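Local coordinates for protein carboxylesterase (Ferroplasma acidiphilum, PDB 3WJ2) that probably hydrolyses carboxylic esters as an alpha/beta-hydrolase-fold carboxylesterase of an acid-loving archaeon, at residues B[95-101]-B[284-288]; B[154-160]-B[181-187]; B[71-75]-B[103-109]. One frame throughout, in Å; residues are numbered along the deposited sequence.

Contact 1 (B[95-101]-B[284-288]); sequences YDNYCRF and ATDFE
Phe287 lays its ring on that of Phe101 in an offset stack, centroids 4.7 Å apart and planes 24° from parallel, with CD1 of Phe287 above the centre of the Phe101 face. Two torsions bring this about. Phe101 holds CG anti to the backbone N (chi1 -176°), which swings its ring off helix 96-106, while Phe287 CG sits between its backbone N and carbonyl carbon (chi1 73°), a turn that carries the ring over to the helix. The far rim of Phe287 then runs along the helix backbone, CE2 lying 3.6 Å from CA of Tyr98. The Tyr98 ring lies alongside 284-288, and the Thr285 methyl CG2 sits almost directly over its face, 3.8 Å from the ring centroid, a CH-pi contact. The same methyl touches CE2 of Tyr95 at 3.5 Å, so the small branched side chain of Thr285 serves two tyrosines at once. Asn97 ND2 donates to the syn lone pair of Glu288 OE2 at 2.9 Å, amide and carboxylate planes nearly perpendicular. The Asn97 amide nitrogen also reaches Gly45 O, and the tyrosine hydroxyls look elsewhere: Tyr98 OH to Tyr81, Tyr95 OH to Asp155. The chemistry is thus that of an aromatic joint closed by one amide-carboxylate bond, whose tyrosine hydroxyls are satisfied by neighbours in the sheet and the elbow.

Contact 2 (B[154-160]-B[181-187]); sequences GDSAGAN and VLFYPSL
The sharp strand-to-helix turn from strand 150-155 into helix 157-172 carries the GxSxG pattern of Gly154, Ser156 and Gly158, consistent with the nucleophile elbow of alpha/beta hydrolases, and here it lies against the end of the parallel neighbour strand 180-183. Gly154 N donates to Val181 O, and Gly154 O takes Phe183 N, both at 3.0 Å. Beyond the strand pairing, Ser156 N continues the ladder with a 2.8 Å bond to Phe183 O, met almost in line with the carbonyl. This bond grips the residue at the apex, whose phi of 55° and psi of -128° mark the strained turn; the Ser156 CB bond points away from 181-187. Glycine suits position 154, since a CB there would collide with Gly158 O as the helix folds back. On the helix side, the small Ala159 fits its CB against Pro185 CB at 3.6 Å. With chi1 at 165° the Asn160 amide runs out beside its own carbonyl carbon and presents ND2 to Ser186 O at 3.0 Å; the oxygen lies in the amide plane, but the nitrogen approaches from above the carbonyl plane. ND2 also reaches Phe229 O, so both neighbouring loops are tied to the helix. Asp155 OD1 is hydrogen-bonded to Tyr81 OH; OD2, which Tyr95 also holds, accepts at 2.8 Å from a water that is hydrogen-bonded to Tyr184 OH at 2.6 Å, and this hydroxyl further bonds Ala284 N. The whole forms part of the beta-alpha-beta unit of strand 150-155, helix 157-172 and strand 180-183; strand 243-248 pairs with 180-183 from its other side, helix 254-266 meets Tyr184, Pro185 and Leu187, and helix 291-303 packs on Val181 and Phe183.

Contact 3 (B[71-75]-B[103-109]); sequences DDNNA and AKESGVK
Asp71, closing strand 63-71, meets Lys109: NZ comes down on OD2 at 2.8 Å from above the carboxylate plane, forming a salt bridge. The other oxygen, OD1, accepts Asn73 N and Ala75 N, both at 3.1 Å; the first bond makes an Asx turn and the second uses the syn lone pair, so one aspartate both shapes the turn and receives the lysine. Asp72 faces the end of helix 96-106, where a water accepts from its backbone N and donates to Ala103 O and Val108 O. A second water bridges its OD1 to Lys104 NZ, which also bonds Glu49 O. The helix stops at Gly107, whose positive phi (75°) would press a side chain against the preceding carbonyl, and Ser106 OG accepts from Val108 N, forming an ST turn on the way into strand 109-113. Asn73, its CG swung away from N (chi1 -166°), gives ND2 to Gly107 O at 3.1 Å, in the carbonyl plane on a lone pair. Ala75 brings its methyl within 3.5 Å of Val108 CA, a fit for a small side chain, while Ala75 O accepts the other bond of Lys109 NZ at 2.8 Å, the lysine chain bending at chi4 (44°).

Contacts 1 and 3 share helix 96-106: its first turns face the loop 284-288, its last turn and the following residues the loop 71-75, with centres about 14 Å apart. Contact 1 also touches contact 2 directly. Tyr95 OH lies 2.6 Å from Asp155 OD2, and Tyr184 OH 3.0 Å from Ala284 N, both probable hydrogen bonds that join the helix start and the loop 284-288 to the turn carrying Ser156, the probable nucleophile. Contact 3, partly buried and about 19 Å from the chain centre, joins the end of strand 63-71 to the helix end away from that site, about 9 Å from contact 2 at the nearest atoms and about 21 Å between centres.

Contact 1 (B[95-101]-B[284-288])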
ATOM      1  N   TYR B  95     -31.665  -5.647  10.979  1.00 12.95           N
ATOM      2  CA  TYR B  95     -31.042  -4.364  11.181  1.00 12.17           C
ATOM      3  C   TYR B  95     -31.610  -3.596  12.340  1.00 13.24           C
ATOM      4  O   TYR B  95     -31.176  -2.496  12.540  1.00 14.57           O
ATOM      5  CB  TYR B  95     -31.140  -3.489   9.802  1.00 11.15           C
ATOM      6  CG  TYR B  95     -29.904  -3.864   8.950  1.00  9.82           C
ATOM      7  CD1 TYR B  95     -29.790  -5.108   8.376  1.00 12.50           C
ATOM      8  CD2 TYR B  95     -28.877  -2.886   8.757  1.00 10.84           C
ATOM      9  CE1 TYR B  95     -28.585  -5.473   7.594  1.00 11.31           C
ATOM     10  CE2 TYR B  95     -27.779  -3.259   7.994  1.00  9.99           C
ATOM     11  CZ  TYR B  95     -27.619  -4.496   7.478  1.00  9.87           C
ATOM     12  OH  TYR B  95     -26.498  -4.829   6.765  1.00 13.42           O
ATOM     13  N   ASP B  96     -32.585  -4.121  13.089  1.00 13.48           N
ATOM     14  CA  ASP B  96     -33.237  -3.246  13.990  1.00 14.05           C
ATOM     15  C   ASP B  96     -32.336  -2.711  15.147  1.00 11.06           C
ATOM     16  O   ASP B  96     -32.418  -1.525  15.514  1.00 12.53           O
ATOM     17  CB  ASP B  96     -34.428  -4.111  14.557  1.00 14.34           C
ATOM     18  CG  ASP B  96     -35.411  -3.267  15.397  1.00 14.67           C
ATOM     19  OD1 ASP B  96     -36.224  -2.470  14.853  1.00 17.78           O
ATOM     20  OD2 ASP B  96     -35.238  -3.372  16.660  1.00 18.29           O
ATOM     21  N   ASN B  97     -31.459  -3.551  15.710  1.00 14.65           N
ATOM     22  CA  ASN B  97     -30.577  -3.100  16.801  1.00 14.24           C
ATOM     23  C   ASN B  97     -29.675  -1.920  16.225  1.00 11.97           C
ATOM     24  O   ASN B  97     -29.567  -0.895  16.882  1.00 13.38           O
ATOM     25  CB  ASN B  97     -29.637  -4.170  17.322  1.00 15.57           C
ATOM     26  CG  ASN B  97     -30.328  -5.098  18.350  1.00 19.78           C
ATOM     27  OD1 ASN B  97     -31.580  -5.107  18.437  1.00 22.24           O
ATOM     28  ND2 ASN B  97     -29.547  -5.840  19.081  1.00 24.12           N
ATOM     29  N   TYR B  98     -29.182  -2.121  14.998  1.00 15.10           N
ATOM     30  CA  TYR B  98     -28.288  -1.121  14.424  1.00 13.73           C
ATOM     31  C   TYR B  98     -29.021   0.205  14.099  1.00 11.47           C
ATOM     32  O   TYR B  98     -28.563   1.296  14.410  1.00 13.34           O
ATOM     33  CB  TYR B  98     -27.680  -1.729  13.182  1.00 10.90           C
ATOM     34  CG  TYR B  98     -26.868  -0.733  12.322  1.00 11.21           C
ATOM     35  CD1 TYR B  98     -25.541  -0.453  12.629  1.00 12.36           C
ATOM     36  CD2 TYR B  98     -27.457  -0.363  11.142  1.00 13.50           C
ATOM     37  CE1 TYR B  98     -24.842   0.493  11.779  1.00 13.18           C
ATOM     38  CE2 TYR B  98     -26.789   0.495  10.316  1.00 12.59           C
ATOM     39  CZ  TYR B  98     -25.526   0.819  10.627  1.00 14.01           C
ATOM     40  OH  TYR B  98     -24.753   1.633   9.794  1.00 15.48           O
ATOM     41  N   CYS B  99     -30.223   0.121  13.494  1.00 11.32           N
ATOM     42  CA  CYS B  99     -30.980   1.306  13.211  1.00 12.00           C
ATOM     43  C   CYS B  99     -31.396   2.103  14.438  1.00 13.94           C
ATOM     44  O   CYS B  99     -31.362   3.288  14.469  1.00 13.12           O
ATOM     45  CB  CYS B  99     -32.168   0.974  12.331  1.00 13.39           C
ATOM     46  SG  CYS B  99     -31.597   0.680  10.588  1.00 16.95           S
ATOM     47  N   ARG B 100     -31.796   1.343  15.480  1.00 15.83           N
ATOM     48  CA  ARG B 100     -31.971   1.990  16.782  1.00 17.14           C
ATOM     49  C   ARG B 100     -30.747   2.782  17.276  1.00 15.30           C
ATOM     50  O   ARG B 100     -30.893   3.914  17.685  1.00 15.76           O
ATOM     51  CB  ARG B 100     -32.344   0.925  17.831  1.00 16.45           C
ATOM     52  CG  ARG B 100     -33.822   0.400  17.661  1.00 17.12           C
ATOM     53  CD  ARG B 100     -33.851  -0.814  18.541  1.00 18.33           C
ATOM     54  NE  ARG B 100     -35.209  -1.365  18.638  1.00 18.04           N
ATOM     55  CZ  ARG B 100     -36.097  -1.056  19.593  1.00 25.18           C
ATOM     56  NH1 ARG B 100     -35.843  -0.184  20.585  1.00 20.51           N
ATOM     57  NH2 ARG B 100     -37.307  -1.637  19.529  1.00 23.00           N
ATOM     58  N   PHE B 101     -29.557   2.178  17.160  1.00 14.00           N
ATOM     59  CA  PHE B 101     -28.356   2.867  17.531  1.00 13.44           C
ATOM     60  C   PHE B 101     -28.077   4.087  16.682  1.00 13.23           C
ATOM     61  O   PHE B 101     -27.737   5.122  17.208  1.00 13.71           O
ATOM     62  CB  PHE B 101     -27.200   1.844  17.451  1.00 15.40           C
ATOM     63  CG  PHE B 101     -25.860   2.412  17.903  1.00 17.57           C
ATOM     64  CD1 PHE B 101     -25.631   2.657  19.274  1.00 22.07           C
ATOM     65  CD2 PHE B 101     -24.846   2.712  17.006  1.00 23.65           C
ATOM     66  CE1 PHE B 101     -24.418   3.125  19.725  1.00 24.45           C
ATOM     67  CE2 PHE B 101     -23.626   3.235  17.465  1.00 21.60           C
ATOM     68  CZ  PHE B 101     -23.415   3.428  18.832  1.00 19.25           C
ATOM     69  N   ALA B 284     -19.664  -1.659  10.780  1.00 11.34           N
ATOM     70  CA  ALA B 284     -20.701  -0.818  11.387  1.00 11.13           C
ATOM     71  C   ALA B 284     -21.787  -1.669  12.050  1.00 11.87           C
ATOM     72  O   ALA B 284     -22.204  -1.245  13.135  1.00 11.73           O
ATOM     73  CB  ALA B 284     -21.285   0.094  10.322  1.00 13.68           C
ATOM     74  N   THR B 285     -22.202  -2.724  11.383  1.00 13.34           N
ATOM     75  CA  THR B 285     -23.268  -3.550  11.950  1.00 15.01           C
ATOM     76  C   THR B 285     -22.620  -4.413  13.028  1.00 14.88           C
ATOM     77  O   THR B 285     -23.397  -5.073  13.783  1.00 16.50           O
ATOM     78  CB  THR B 285     -24.039  -4.256  10.897  1.00 16.00           C
ATOM     79  OG1 THR B 285     -23.168  -4.875   9.959  1.00 15.15           O
ATOM     80  CG2 THR B 285     -25.015  -3.293  10.174  1.00 18.45           C
ATOM     81  N   ASP B 286     -21.291  -4.439  13.125  1.00 14.28           N
ATOM     82  CA  ASP B 286     -20.610  -5.116  14.283  1.00 13.48           C
ATOM     83  C   ASP B 286     -20.426  -4.222  15.490  1.00 15.70           C
ATOM     84  O   ASP B 286     -19.587  -4.507  16.350  1.00 17.00           O
ATOM     85  CB  ASP B 286     -19.259  -5.596  13.812  1.00 12.73           C
ATOM     86  CG  ASP B 286     -19.336  -6.630  12.756  1.00 14.93           C
ATOM     87  OD1 ASP B 286     -20.358  -7.319  12.561  1.00 18.39           O
ATOM     88  OD2 ASP B 286     -18.277  -6.788  12.014  1.00 17.17           O
ATOM     89  N   PHE B 287     -21.162  -3.127  15.623  1.00 13.91           N
ATOM     90  CA  PHE B 287     -20.973  -2.176  16.657  1.00 13.92           C
ATOM     91  C   PHE B 287     -21.130  -2.742  18.103  1.00 15.51           C
ATOM     92  O   PHE B 287     -20.685  -2.090  19.033  1.00 18.76           O
ATOM     93  CB  PHE B 287     -21.878  -0.932  16.543  1.00 16.65           C
ATOM     94  CG  PHE B 287     -23.334  -1.239  16.886  1.00 14.26           C
ATOM     95  CD1 PHE B 287     -23.869  -0.752  18.083  1.00 18.75           C
ATOM     96  CD2 PHE B 287     -24.097  -2.031  16.029  1.00 15.84           C
ATOM     97  CE1 PHE B 287     -25.255  -1.082  18.353  1.00 17.31           C
ATOM     98  CE2 PHE B 287     -25.444  -2.404  16.282  1.00 16.31           C
ATOM     99  CZ  PHE B 287     -26.014  -1.886  17.457  1.00 16.91           C
ATOM    100  N   GLU B 288     -21.768  -3.896  18.178  1.00 16.03           N
ATOM    101  CA  GLU B 288     -21.929  -4.440  19.547  1.00 19.12           C
ATOM    102  C   GLU B 288     -20.733  -5.282  19.916  1.00 21.34           C
ATOM    103  O   GLU B 288     -20.656  -5.768  21.067  1.00 24.50           O
ATOM    104  CB  GLU B 288     -23.225  -5.277  19.574  1.00 19.83           C
ATOM    105  CG  GLU B 288     -24.447  -4.435  19.406  1.00 22.89           C
ATOM    106  CD  GLU B 288     -25.672  -5.242  18.904  1.00 29.30           C
ATOM    107  OE1 GLU B 288     -25.533  -6.077  17.958  1.00 37.21           O
ATOM    108  OE2 GLU B 288     -26.794  -5.022  19.412  1.00 24.78           O
TER

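Contact 2 (B[154-160]-B[181-187])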
ATOM      1  N   GLY B 154     -26.597   4.049   3.755  1.00  7.62           N
ATOM      2  CA  GLY B 154     -26.694   2.530   3.754  1.00  7.19           C
ATOM      3  C   GLY B 154     -25.316   1.935   4.064  1.00  6.91           C
ATOM      4  O   GLY B 154     -24.384   2.683   4.297  1.00  9.01           O
ATOM      5  N   ASP B 155     -25.305   0.630   4.181  1.00  8.11           N
ATOM      6  CA  ASP B 155     -24.037  -0.105   4.288  1.00  8.73           C
ATOM      7  C   ASP B 155     -23.975  -1.162   3.275  1.00  9.16           C
ATOM      8  O   ASP B 155     -24.931  -1.773   2.888  1.00 10.11           O
ATOM      9  CB  ASP B 155     -23.915  -0.703   5.710  1.00  9.08           C
ATOM     10  CG  ASP B 155     -25.009  -1.686   6.058  1.00 11.38           C
ATOM     11  OD1 ASP B 155     -26.186  -1.267   6.208  1.00 12.10           O
ATOM     12  OD2 ASP B 155     -24.780  -2.927   6.100  1.00 12.72           O
ATOM     13  N   SER B 156     -22.735  -1.389   2.795  1.00  9.51           N
ATOM     14  CA  SER B 156     -22.484  -2.432   1.871  1.00 10.95           C
ATOM     15  C   SER B 156     -23.397  -2.291   0.636  1.00 11.51           C
ATOM     16  O   SER B 156     -23.450  -1.203  -0.041  1.00 10.50           O
ATOM     17  CB  SER B 156     -22.546  -3.808   2.569  1.00 13.20           C
ATOM     18  OG  SER B 156     -21.935  -4.777   1.663  1.00 18.40           O
ATOM     19  N   ALA B 157     -24.127  -3.347   0.258  1.00 10.69           N
ATOM     20  CA  ALA B 157     -25.023  -3.251  -0.933  1.00 10.50           C
ATOM     21  C   ALA B 157     -26.025  -2.054  -0.778  1.00 11.94           C
ATOM     22  O   ALA B 157     -26.383  -1.388  -1.748  1.00 11.32           O
ATOM     23  CB  ALA B 157     -25.867  -4.611  -1.006  1.00 12.10           C
ATOM     24  N   GLY B 158     -26.473  -1.707   0.444  1.00 10.14           N
ATOM     25  CA  GLY B 158     -27.413  -0.662   0.676  1.00  8.78           C
ATOM     26  C   GLY B 158     -26.768   0.718   0.386  1.00  9.37           C
ATOM     27  O   GLY B 158     -27.426   1.670   0.028  1.00  9.87           O
ATOM     28  N   ALA B 159     -25.470   0.803   0.725  1.00  8.18           N
ATOM     29  CA  ALA B 159     -24.710   2.068   0.400  1.00  8.53           C
ATOM     30  C   ALA B 159     -24.520   2.162  -1.119  1.00  9.32           C
ATOM     31  O   ALA B 159     -24.413   3.331  -1.587  1.00  9.10           O
ATOM     32  CB  ALA B 159     -23.378   2.130   1.152  1.00 10.01           C
ATOM     33  N   ASN B 160     -24.425   1.034  -1.812  1.00  9.44           N
ATOM     34  CA  ASN B 160     -24.417   1.119  -3.317  1.00  8.04           C
ATOM     35  C   ASN B 160     -25.710   1.775  -3.764  1.00 10.46           C
ATOM     36  O   ASN B 160     -25.741   2.686  -4.580  1.00 10.03           O
ATOM     37  CB  ASN B 160     -24.270  -0.240  -3.899  1.00  9.58           C
ATOM     38  CG  ASN B 160     -24.621  -0.276  -5.352  1.00 13.67           C
ATOM     39  OD1 ASN B 160     -25.753  -0.363  -5.733  1.00 13.48           O
ATOM     40  ND2 ASN B 160     -23.606  -0.357  -6.168  1.00 15.22           N
ATOM     41  N   VAL B 181     -24.743   9.052   2.996  1.00 10.13           N
ATOM     42  CA  VAL B 181     -23.842   8.566   4.100  1.00  9.13           C
ATOM     43  C   VAL B 181     -23.559   7.088   3.708  1.00 10.11           C
ATOM     44  O   VAL B 181     -24.478   6.206   3.649  1.00 10.07           O
ATOM     45  CB  VAL B 181     -24.585   8.571   5.385  1.00  9.37           C
ATOM     46  CG1 VAL B 181     -23.567   8.043   6.442  1.00  9.89           C
ATOM     47  CG2 VAL B 181     -24.990   9.984   5.753  1.00 11.87           C
ATOM     48  N   LEU B 182     -22.295   6.843   3.318  1.00  7.83           N
ATOM     49  CA  LEU B 182     -22.007   5.569   2.645  1.00  8.11           C
ATOM     50  C   LEU B 182     -21.052   4.771   3.499  1.00  8.21           C
ATOM     51  O   LEU B 182     -19.858   5.000   3.528  1.00  9.59           O
ATOM     52  CB  LEU B 182     -21.270   5.842   1.241  1.00 10.04           C
ATOM     53  CG  LEU B 182     -22.105   6.810   0.371  1.00  9.87           C
ATOM     54  CD1 LEU B 182     -21.233   7.194  -0.910  1.00 11.44           C
ATOM     55  CD2 LEU B 182     -23.492   6.292  -0.055  1.00 11.96           C
ATOM     56  N   PHE B 183     -21.592   3.703   4.149  1.00  8.43           N
ATOM     57  CA  PHE B 183     -20.664   2.819   4.841  1.00  9.04           C
ATOM     58  C   PHE B 183     -20.285   1.699   3.917  1.00  8.29           C
ATOM     59  O   PHE B 183     -21.083   0.805   3.526  1.00  8.53           O
ATOM     60  CB  PHE B 183     -21.451   2.148   6.088  1.00  8.11           C
ATOM     61  CG  PHE B 183     -21.631   3.065   7.251  1.00  8.85           C
ATOM     62  CD1 PHE B 183     -20.655   3.149   8.244  1.00  9.39           C
ATOM     63  CD2 PHE B 183     -22.859   3.769   7.408  1.00 10.50           C
ATOM     64  CE1 PHE B 183     -20.818   4.073   9.308  1.00 11.04           C
ATOM     65  CE2 PHE B 183     -23.044   4.666   8.522  1.00 14.43           C
ATOM     66  CZ  PHE B 183     -22.028   4.764   9.478  1.00 13.63           C
ATOM     67  N   TYR B 184     -18.988   1.747   3.525  1.00  9.82           N
ATOM     68  CA  TYR B 184     -18.378   0.698   2.690  1.00  9.33           C
ATOM     69  C   TYR B 184     -19.302   0.104   1.591  1.00  8.70           C
ATOM     70  O   TYR B 184     -19.562  -1.133   1.506  1.00  9.23           O
ATOM     71  CB  TYR B 184     -17.701  -0.404   3.577  1.00  9.14           C
ATOM     72  CG  TYR B 184     -18.544  -0.888   4.741  1.00  8.34           C
ATOM     73  CD1 TYR B 184     -19.415  -1.932   4.529  1.00 10.45           C
ATOM     74  CD2 TYR B 184     -18.422  -0.225   5.968  1.00  8.52           C
ATOM     75  CE1 TYR B 184     -20.166  -2.402   5.681  1.00 10.70           C
ATOM     76  CE2 TYR B 184     -19.110  -0.656   7.099  1.00 12.38           C
ATOM     77  CZ  TYR B 184     -19.959  -1.708   6.891  1.00 11.19           C
ATOM     78  OH  TYR B 184     -20.749  -2.151   8.011  1.00 12.02           O
ATOM     79  N   PRO B 185     -19.712   0.955   0.588  1.00  8.68           N
ATOM     80  CA  PRO B 185     -20.567   0.434  -0.478  1.00  8.99           C
ATOM     81  C   PRO B 185     -19.790  -0.514  -1.467  1.00 12.32           C
ATOM     82  O   PRO B 185     -18.547  -0.368  -1.615  1.00 10.95           O
ATOM     83  CB  PRO B 185     -20.863   1.696  -1.326  1.00  8.72           C
ATOM     84  CG  PRO B 185     -19.787   2.725  -0.919  1.00  9.04           C
ATOM     85  CD  PRO B 185     -19.462   2.394   0.581  1.00  9.32           C
ATOM     86  N   SER B 186     -20.513  -1.398  -2.133  1.00 11.72           N
ATOM     87  CA  SER B 186     -20.001  -2.076  -3.341  1.00 14.45           C
ATOM     88  C   SER B 186     -20.164  -0.966  -4.440  1.00 17.45           C
ATOM     89  O   SER B 186     -21.145  -0.179  -4.430  1.00 20.38           O
ATOM     90  CB  SER B 186     -20.687  -3.408  -3.623  1.00 18.76           C
ATOM     91  OG  SER B 186     -22.115  -3.150  -3.555  1.00 20.16           O
ATOM     92  N   LEU B 187     -19.191  -0.716  -5.274  1.00 14.07           N
ATOM     93  CA  LEU B 187     -19.390   0.337  -6.241  1.00 15.99           C
ATOM     94  C   LEU B 187     -18.965  -0.025  -7.687  1.00 18.80           C
ATOM     95  O   LEU B 187     -19.179   0.770  -8.644  1.00 20.03           O
ATOM     96  CB  LEU B 187     -18.535   1.529  -5.880  1.00 15.45           C
ATOM     97  CG  LEU B 187     -18.983   2.300  -4.590  1.00 12.90           C
ATOM     98  CD1 LEU B 187     -17.768   3.209  -4.141  1.00 12.96           C
ATOM     99  CD2 LEU B 187     -20.241   3.062  -4.800  1.00 16.31           C
TER
HETATM  100  O   HOH W   1     -22.622  -3.939   7.484  1.00 12.97           O

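Contact 3 (B[71-75]-B[103-109])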
ATOM      1  N   ASP B  71     -37.256   7.193  15.951  1.00 17.97           N
ATOM      2  CA  ASP B  71     -37.079   8.611  16.182  1.00 19.04           C
ATOM      3  C   ASP B  71     -36.972   8.775  17.695  1.00 20.61           C
ATOM      4  O   ASP B  71     -37.942   8.455  18.409  1.00 20.31           O
ATOM      5  CB  ASP B  71     -38.318   9.375  15.694  1.00 20.60           C
ATOM      6  CG  ASP B  71     -38.208  10.869  15.846  1.00 21.78           C
ATOM      7  OD1 ASP B  71     -37.126  11.376  16.232  1.00 26.29           O
ATOM      8  OD2 ASP B  71     -39.249  11.550  15.542  1.00 28.47           O
ATOM      9  N   ASP B  72     -35.775   9.099  18.154  1.00 20.37           N
ATOM     10  CA  ASP B  72     -35.578   9.268  19.613  1.00 22.47           C
ATOM     11  C   ASP B  72     -35.701  10.703  20.056  1.00 24.49           C
ATOM     12  O   ASP B  72     -35.316  11.036  21.200  1.00 27.95           O
ATOM     13  CB  ASP B  72     -34.166   8.789  19.962  1.00 20.44           C
ATOM     14  CG  ASP B  72     -34.025   8.333  21.445  1.00 28.61           C
ATOM     15  OD1 ASP B  72     -34.945   7.725  22.010  1.00 27.51           O
ATOM     16  OD2 ASP B  72     -32.923   8.571  22.016  1.00 30.14           O
ATOM     17  N   ASN B  73     -36.088  11.616  19.193  1.00 26.20           N
ATOM     18  CA  ASN B  73     -35.825  13.050  19.464  1.00 28.88           C
ATOM     19  C   ASN B  73     -36.879  13.988  18.849  1.00 28.22           C
ATOM     20  O   ASN B  73     -36.590  15.152  18.609  1.00 30.71           O
ATOM     21  CB  ASN B  73     -34.366  13.349  18.963  1.00 28.75           C
ATOM     22  CG  ASN B  73     -33.788  14.666  19.456  1.00 34.18           C
ATOM     23  OD1 ASN B  73     -34.217  15.230  20.504  1.00 34.52           O
ATOM     24  ND2 ASN B  73     -32.783  15.188  18.700  1.00 28.52           N
ATOM     25  N   ASN B  74     -38.072  13.476  18.577  1.00 29.16           N
ATOM     26  CA  ASN B  74     -39.114  14.136  17.766  1.00 29.76           C
ATOM     27  C   ASN B  74     -38.524  14.981  16.606  1.00 26.63           C
ATOM     28  O   ASN B  74     -38.792  16.153  16.435  1.00 28.50           O
ATOM     29  CB  ASN B  74     -40.060  14.984  18.676  1.00 32.16           C
ATOM     30  CG  ASN B  74     -41.384  15.388  17.972  1.00 35.06           C
ATOM     31  OD1 ASN B  74     -41.910  14.669  17.118  1.00 40.14           O
ATOM     32  ND2 ASN B  74     -41.909  16.560  18.336  1.00 40.14           N
ATOM     33  N   ALA B  75     -37.626  14.378  15.804  1.00 24.42           N
ATOM     34  CA  ALA B  75     -36.826  15.169  14.895  1.00 22.18           C
ATOM     35  C   ALA B  75     -37.538  15.696  13.687  1.00 23.02           C
ATOM     36  O   ALA B  75     -38.432  15.031  13.202  1.00 26.82           O
ATOM     37  CB  ALA B  75     -35.661  14.215  14.371  1.00 21.10           C
ATOM     38  N   ALA B 103     -30.394   5.903  15.284  1.00 14.29           N
ATOM     39  CA  ALA B 103     -31.319   6.898  15.743  1.00 16.50           C
ATOM     40  C   ALA B 103     -30.943   7.571  17.072  1.00 15.79           C
ATOM     41  O   ALA B 103     -31.039   8.774  17.163  1.00 16.09           O
ATOM     42  CB  ALA B 103     -32.719   6.230  15.812  1.00 14.13           C
ATOM     43  N   LYS B 104     -30.438   6.745  17.995  1.00 17.06           N
ATOM     44  CA  LYS B 104     -30.081   7.254  19.321  1.00 16.28           C
ATOM     45  C   LYS B 104     -28.880   8.225  19.184  1.00 16.81           C
ATOM     46  O   LYS B 104     -28.886   9.348  19.696  1.00 19.11           O
ATOM     47  CB  LYS B 104     -29.805   6.131  20.256  1.00 20.03           C
ATOM     48  CG  LYS B 104     -29.503   6.623  21.701  1.00 24.01           C
ATOM     49  CD  LYS B 104     -30.392   5.929  22.821  1.00 31.93           C
ATOM     50  CE  LYS B 104     -31.504   6.815  23.445  1.00 36.95           C
ATOM     51  NZ  LYS B 104     -32.458   6.038  24.285  1.00 37.69           N
ATOM     52  N   GLU B 105     -27.881   7.820  18.383  1.00 15.68           N
ATOM     53  CA  GLU B 105     -26.698   8.644  18.272  1.00 15.63           C
ATOM     54  C   GLU B 105     -26.799   9.891  17.373  1.00 15.88           C
ATOM     55  O   GLU B 105     -26.128  10.907  17.599  1.00 17.91           O
ATOM     56  CB  GLU B 105     -25.539   7.762  17.771  1.00 13.77           C
ATOM     57  CG  GLU B 105     -25.166   6.619  18.745  1.00 15.66           C
ATOM     58  CD  GLU B 105     -24.662   7.116  20.093  1.00 25.06           C
ATOM     59  OE1 GLU B 105     -24.173   8.257  20.182  1.00 21.10           O
ATOM     60  OE2 GLU B 105     -24.906   6.387  21.114  1.00 25.40           O
ATOM     61  N   SER B 106     -27.658   9.844  16.315  1.00 14.92           N
ATOM     62  CA  SER B 106     -27.820  10.954  15.451  1.00 15.12           C
ATOM     63  C   SER B 106     -28.856  11.955  15.942  1.00 15.43           C
ATOM     64  O   SER B 106     -28.779  13.087  15.598  1.00 16.84           O
ATOM     65  CB  SER B 106     -28.243  10.531  14.003  1.00 14.65           C
ATOM     66  OG  SER B 106     -29.541   9.881  14.036  1.00 14.02           O
ATOM     67  N   GLY B 107     -29.860  11.441  16.669  1.00 16.15           N
ATOM     68  CA  GLY B 107     -30.935  12.402  17.009  1.00 17.05           C
ATOM     69  C   GLY B 107     -31.863  12.769  15.896  1.00 18.49           C
ATOM     70  O   GLY B 107     -32.613  13.720  16.024  1.00 19.68           O
ATOM     71  N   VAL B 108     -31.817  12.059  14.782  1.00 15.68           N
ATOM     72  CA  VAL B 108     -32.721  12.376  13.643  1.00 16.50           C
ATOM     73  C   VAL B 108     -33.588  11.183  13.368  1.00 14.52           C
ATOM     74  O   VAL B 108     -33.334  10.082  13.913  1.00 17.02           O
ATOM     75  CB  VAL B 108     -32.017  12.886  12.360  1.00 15.54           C
ATOM     76  CG1 VAL B 108     -31.049  14.094  12.642  1.00 18.37           C
ATOM     77  CG2 VAL B 108     -31.274  11.750  11.636  1.00 16.49           C
ATOM     78  N   LYS B 109     -34.656  11.324  12.543  1.00 14.04           N
ATOM     79  CA  LYS B 109     -35.475  10.165  12.166  1.00 13.77           C
ATOM     80  C   LYS B 109     -34.602   9.249  11.265  1.00 14.49           C
ATOM     81  O   LYS B 109     -33.958   9.750  10.294  1.00 15.48           O
ATOM     82  CB  LYS B 109     -36.711  10.569  11.341  1.00 15.54           C
ATOM     83  CG  LYS B 109     -37.817  11.242  12.260  1.00 18.38           C
ATOM     84  CD  LYS B 109     -38.909  11.667  11.338  1.00 22.01           C
ATOM     85  CE  LYS B 109     -40.334  12.002  12.053  1.00 27.80           C
ATOM     86  NZ  LYS B 109     -40.191  12.810  13.284  1.00 28.26           N
TER
HETATM   87  O   HOH W   2     -33.546   9.951  16.538  1.00 19.55           O
HETATM   88  O   HOH W   3     -31.201  10.660  20.449  1.00 35.33           O
HETATM   89  O   HOH W   4     -34.964   7.653  24.628  1.00 38.36           O
HETATM   90  O   HOH W   5     -42.169  14.585  13.958  1.00 40.58           O